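Local coordinates for protein vinylacetyl-CoA Delta-isomerase (Nitrosopumilus maritimus SCM1, PDB 6VJR) that holds a [4Fe-4S] cluster, a ferric ion and FAD, and probably acts as an oxygen-tolerant 4-hydroxybutyryl-CoA dehydratase with vinylacetyl-CoA delta-isomerase activity, at residues A[78-83]-A[286-291]; A[85-90]-A[99-104]. All coordinates share one frame; numbering follows the deposited sequence.

Interaction 1 (A[78-83]-A[286-291]); sequences EDLVLQ and TCYHRR. With FE (Fe (III) ion), chain I.
The guanidinium of R291 meets Q83 at its edge: NH1 and NH2 both donate end-on to Q83 OE1, each at 2.8 Å, with the oxygen in the guanidinium plane. The amide of Q83 is turned 62° from that plane, and while NH1 lies in its carbonyl plane, NH2 is tilted 34° out of it. At the edge of the Y288 ring, L80 CD2 touches CE1 at 3.9 Å, the two side chains crossing at about a right angle. These contacts join helix 77-94 to helix 278-292, and so the N-terminal to the C-terminal part of this HpaB-type, acyl-CoA dehydrogenase-related chain; the short axes pass 11.7 Å apart, a gap arginine suits because its two end nitrogens can share one amide oxygen across it. Bends at chi2 (85°) and chi3 fold R291 back over its own helix, where NE donates to Y288 O at 2.9 Å. A leucine here would probably leave Q83 OE1 without these two donors and Y288 O without the NE hydrogen bond. Y288 OH reaches on to the backbone oxygen of Y355. On the same helix H289, its ND1 bonded to D105, binds the ferric ion through NE2 at 2.3 Å, with Y293 and E443 completing the protein ligands.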
# COMPACT_ATOMS: atom_id res chain seq x y z
N GLU A 78 -30.00 5.23 15.67
CA GLU A 78 -29.29 5.85 16.78
C GLU A 78 -28.79 4.79 17.76
O GLU A 78 -27.65 4.89 18.27
CB GLU A 78 -30.19 6.82 17.54
CG GLU A 78 -29.50 7.57 18.66
CD GLU A 78 -30.44 8.54 19.38
OE1 GLU A 78 -29.93 9.40 20.12
OE2 GLU A 78 -31.69 8.45 19.19
N ASP A 79 -29.60 3.75 18.02
CA ASP A 79 -29.22 2.65 18.89
C ASP A 79 -27.98 1.92 18.35
O ASP A 79 -27.14 1.50 19.14
CB ASP A 79 -30.37 1.71 19.18
CG ASP A 79 -31.39 2.19 20.20
OD1 ASP A 79 -31.15 3.28 20.79
OD2 ASP A 79 -32.47 1.52 20.37
N LEU A 80 -27.91 1.70 17.03
CA LEU A 80 -26.74 1.09 16.41
C LEU A 80 -25.49 1.96 16.58
O LEU A 80 -24.40 1.47 16.88
CB LEU A 80 -27.05 0.83 14.96
CG LEU A 80 -28.17 -0.16 14.65
CD1 LEU A 80 -28.45 -0.19 13.16
CD2 LEU A 80 -27.85 -1.53 15.20
N VAL A 81 -25.66 3.24 16.33
CA VAL A 81 -24.58 4.18 16.53
C VAL A 81 -24.07 4.19 17.97
O VAL A 81 -22.87 4.20 18.22
CB VAL A 81 -24.95 5.59 16.07
CG1 VAL A 81 -23.85 6.57 16.42
CG2 VAL A 81 -25.23 5.61 14.59
N LEU A 82 -24.97 4.15 18.94
CA LEU A 82 -24.58 4.11 20.34
C LEU A 82 -23.81 2.85 20.72
O LEU A 82 -22.92 2.89 21.58
CB LEU A 82 -25.83 4.29 21.17
CG LEU A 82 -26.29 5.74 21.27
CD1 LEU A 82 -27.71 5.77 21.79
CD2 LEU A 82 -25.44 6.59 22.21
N GLN A 83 -24.11 1.72 20.05
CA GLN A 83 -23.31 0.51 20.25
C GLN A 83 -21.85 0.83 19.89
O GLN A 83 -20.94 0.50 20.66
CB GLN A 83 -23.71 -0.67 19.34
CG GLN A 83 -25.09 -1.25 19.62
CD GLN A 83 -25.50 -2.29 18.61
OE1 GLN A 83 -25.00 -2.32 17.48
NE2 GLN A 83 -26.37 -3.19 19.01
N THR A 286 -23.10 -11.56 11.03
CA THR A 286 -21.88 -10.97 10.49
C THR A 286 -22.07 -9.51 10.08
O THR A 286 -21.13 -8.72 10.18
CB THR A 286 -21.23 -11.80 9.38
OG1 THR A 286 -22.11 -11.93 8.26
CG2 THR A 286 -20.77 -13.15 9.91
N CYS A 287 -23.25 -9.14 9.60
CA CYS A 287 -23.53 -7.75 9.28
C CYS A 287 -23.29 -6.88 10.51
O CYS A 287 -22.60 -5.87 10.43
CB CYS A 287 -24.98 -7.65 8.81
SG CYS A 287 -25.49 -5.99 8.33
N TYR A 288 -23.92 -7.23 11.65
CA TYR A 288 -23.67 -6.46 12.86
C TYR A 288 -22.21 -6.52 13.26
O TYR A 288 -21.58 -5.49 13.60
CB TYR A 288 -24.51 -6.98 14.02
CG TYR A 288 -26.01 -6.70 13.96
CD1 TYR A 288 -26.53 -5.42 14.05
CD2 TYR A 288 -26.90 -7.73 13.71
CE1 TYR A 288 -27.88 -5.20 13.99
CE2 TYR A 288 -28.27 -7.52 13.68
CZ TYR A 288 -28.76 -6.23 13.73
OH TYR A 288 -30.11 -6.01 13.70
N HIS A 289 -21.69 -7.74 13.34
CA HIS A 289 -20.41 -7.92 13.99
C HIS A 289 -19.26 -7.29 13.20
O HIS A 289 -18.32 -6.77 13.81
CB HIS A 289 -20.14 -9.37 14.34
CG HIS A 289 -19.13 -9.50 15.42
ND1 HIS A 289 -19.27 -8.99 16.69
CD2 HIS A 289 -17.88 -10.02 15.38
CE1 HIS A 289 -18.13 -9.22 17.37
NE2 HIS A 289 -17.27 -9.85 16.58
N ARG A 290 -19.37 -7.27 11.87
CA ARG A 290 -18.33 -6.70 11.01
C ARG A 290 -18.17 -5.20 11.25
O ARG A 290 -17.12 -4.65 11.00
CB ARG A 290 -18.59 -7.06 9.55
CG ARG A 290 -18.14 -8.49 9.29
CD ARG A 290 -18.40 -9.00 7.91
NE ARG A 290 -18.01 -10.41 7.82
CZ ARG A 290 -18.49 -11.26 6.93
NH1 ARG A 290 -19.15 -10.82 5.89
NH2 ARG A 290 -18.35 -12.54 7.11
N ARG A 291 -19.17 -4.51 11.83
CA ARG A 291 -18.94 -3.13 12.23
C ARG A 291 -18.90 -2.89 13.74
O ARG A 291 -18.66 -1.75 14.18
CB ARG A 291 -19.81 -2.12 11.51
CG ARG A 291 -21.30 -2.30 11.55
CD ARG A 291 -22.02 -1.71 12.78
NE ARG A 291 -22.08 -2.65 13.90
CZ ARG A 291 -22.94 -2.52 14.95
NH1 ARG A 291 -23.68 -1.41 15.13
NH2 ARG A 291 -23.00 -3.49 15.84
FE FE I . -15.06 -10.39 16.70

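Interaction 2 (A[85-90]-A[99-104]). With SF4 (iron/sulfur cluster), chain E.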
# COMPACT_ATOMS: atom_id res chain seq x y z
N LYS A 85 -20.32 3.84 19.69
CA LYS A 85 -19.74 4.82 20.62
C LYS A 85 -19.26 4.11 21.90
O LYS A 85 -18.16 4.35 22.39
CB LYS A 85 -20.76 5.89 20.92
CG LYS A 85 -21.12 6.76 19.74
CD LYS A 85 -22.11 7.85 20.07
CE LYS A 85 -22.18 8.86 19.00
NZ LYS A 85 -23.22 9.83 19.27
N MET A 86 -20.10 3.22 22.44
CA MET A 86 -19.77 2.40 23.60
C MET A 86 -18.54 1.53 23.34
O MET A 86 -17.66 1.42 24.20
CB MET A 86 -21.02 1.62 24.06
CG MET A 86 -20.71 0.71 25.25
SD MET A 86 -22.13 -0.26 25.77
CE MET A 86 -22.33 -1.42 24.43
N GLN A 87 -18.55 0.83 22.21
CA GLN A 87 -17.43 -0.02 21.80
C GLN A 87 -16.09 0.72 21.80
O GLN A 87 -15.09 0.22 22.32
CB GLN A 87 -17.74 -0.67 20.47
CG GLN A 87 -18.79 -1.77 20.56
CD GLN A 87 -19.45 -2.09 19.23
OE1 GLN A 87 -19.37 -1.31 18.27
NE2 GLN A 87 -20.09 -3.25 19.17
N ARG A 88 -16.06 1.91 21.18
CA ARG A 88 -14.81 2.65 21.09
C ARG A 88 -14.38 3.09 22.51
O ARG A 88 -13.22 3.03 22.90
CB ARG A 88 -14.89 3.84 20.13
CG ARG A 88 -13.54 4.53 19.97
CD ARG A 88 -13.59 5.59 18.94
NE ARG A 88 -12.24 6.14 18.73
CZ ARG A 88 -11.91 6.88 17.70
NH1 ARG A 88 -12.82 7.23 16.80
NH2 ARG A 88 -10.68 7.25 17.52
N LYS A 89 -15.36 3.53 23.31
CA LYS A 89 -15.04 3.92 24.68
C LYS A 89 -14.45 2.75 25.49
O LYS A 89 -13.49 2.94 26.22
CB LYS A 89 -16.30 4.48 25.36
CG LYS A 89 -16.15 4.86 26.79
CD LYS A 89 -15.10 5.89 27.00
CE LYS A 89 -15.41 7.18 26.48
NZ LYS A 89 -14.85 8.13 27.45
N LEU A 90 -15.04 1.56 25.42
CA LEU A 90 -14.54 0.40 26.16
C LEU A 90 -13.16 -0.01 25.64
O LEU A 90 -12.29 -0.39 26.43
CB LEU A 90 -15.57 -0.73 26.09
CG LEU A 90 -16.85 -0.53 26.91
CD1 LEU A 90 -17.90 -1.53 26.46
CD2 LEU A 90 -16.46 -0.70 28.35
N GLN A 99 -15.27 -8.59 25.06
CA GLN A 99 -15.97 -9.87 24.90
C GLN A 99 -17.47 -9.81 24.65
O GLN A 99 -18.00 -10.75 24.05
CB GLN A 99 -15.67 -10.75 26.10
CG GLN A 99 -14.21 -11.13 26.20
CD GLN A 99 -13.70 -11.29 27.61
OE1 GLN A 99 -14.08 -12.23 28.33
NE2 GLN A 99 -12.81 -10.38 28.02
N ARG A 100 -18.19 -8.81 25.15
CA ARG A 100 -19.66 -8.93 25.24
C ARG A 100 -20.38 -8.53 23.93
O ARG A 100 -21.62 -8.67 23.80
CB ARG A 100 -19.99 -8.00 26.41
CG ARG A 100 -21.15 -8.42 27.29
CD ARG A 100 -21.24 -7.68 28.61
NE ARG A 100 -22.63 -7.80 29.05
CZ ARG A 100 -23.13 -7.17 30.06
NH1 ARG A 100 -22.40 -6.30 30.72
NH2 ARG A 100 -24.40 -7.40 30.42
N CYS A 101 -19.63 -8.02 22.94
CA CYS A 101 -20.19 -7.59 21.65
C CYS A 101 -20.78 -8.80 20.93
O CYS A 101 -21.76 -8.66 20.21
CB CYS A 101 -19.15 -6.94 20.72
SG CYS A 101 -18.22 -5.63 21.57
N VAL A 102 -20.13 -9.99 21.01
CA VAL A 102 -20.57 -11.13 20.21
C VAL A 102 -22.02 -11.50 20.53
O VAL A 102 -22.88 -11.71 19.64
CB VAL A 102 -19.64 -12.34 20.42
CG1 VAL A 102 -19.89 -13.36 19.33
CG2 VAL A 102 -18.19 -11.95 20.43
N GLY A 103 -22.32 -11.55 21.83
CA GLY A 103 -23.67 -11.90 22.29
C GLY A 103 -24.70 -10.84 21.89
O GLY A 103 -25.85 -11.16 21.54
N MET A 104 -24.30 -9.56 21.95
CA MET A 104 -25.18 -8.48 21.53
C MET A 104 -25.55 -8.60 20.05
O MET A 104 -26.73 -8.57 19.71
CB MET A 104 -24.49 -7.13 21.78
CG MET A 104 -25.26 -5.93 21.37
SD MET A 104 -24.32 -4.40 21.65
CE MET A 104 -23.05 -4.58 20.41
FE1 SF4 E . -15.13 -8.45 19.02
FE2 SF4 E . -13.75 -6.19 19.78
FE3 SF4 E . -13.99 -8.17 21.45
FE4 SF4 E . -16.10 -6.58 20.99
S1 SF4 E . -14.22 -6.02 22.06
S2 SF4 E . -16.11 -8.93 21.05
S3 SF4 E . -15.81 -6.22 18.70
S4 SF4 E . -12.96 -8.31 19.43
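C101, approached across the contact by Q87, binds FE4 of the [4Fe-4S] cluster through SG at 2.4 Å. It is the second cysteine of a C-x3-C pair with C97 and stands at the start of helix 101-121, just after the short connection from helix 77-94; C295, far off in sequence at the start of helix 295-314, also binds the cluster and lies beside Q87. Cysteine suits the place because its soft sulfur is a strong ligand for iron. The neighbouring V102 presents CG2 to the cluster sulfide S2 at 3.7 Å and also touches FAD, a branched apolar group being apt between two cofactors. Ahead of the cysteine, Q99 has a positive phi (80°), and its side-chain amide pins the turn, NE2 bonding to C97 O and S38 O and OE1 to N192.

In the next shell Q87 runs alongside the thiolate, with CG 4.0 Å from C101 SG and its NE2 in van der Waals contact with the same sulfur at 3.9 Å, the hydrogen bond of NE2 being made outside the two segments. The extended chain beyond CG carries the amide to this spot, and N84 ND2 bonds to OE1, helping to fix which way the amide is turned. M104 comes from the opposite direction. A bend at its last torsion, chi3 69°, brings the methyl CE to 3.5 Å from Q87 NE2.

Overall arrangement
The two interactions lie about 9 Å apart between centres, deep in the chain, and share helix 77-94. Segments 78-83 and 85-90 follow one another on it; 99-104 comes just after the turn, and 286-291 returns some 180 residues later, so the short-range interaction 2 falls within the span bridged by interaction 1. They also touch directly: Q83 NE2 is 3.6 Å from M104 SD, and H289 CE1 is 4.1 Å from V102 CG2. Helix 77-94 thus backs two metal-bearing elements, the cysteine turn of the [4Fe-4S] cluster and the helix carrying an iron-binding histidine, bringing N-terminal and C-terminal family regions together around one buried cofactor centre.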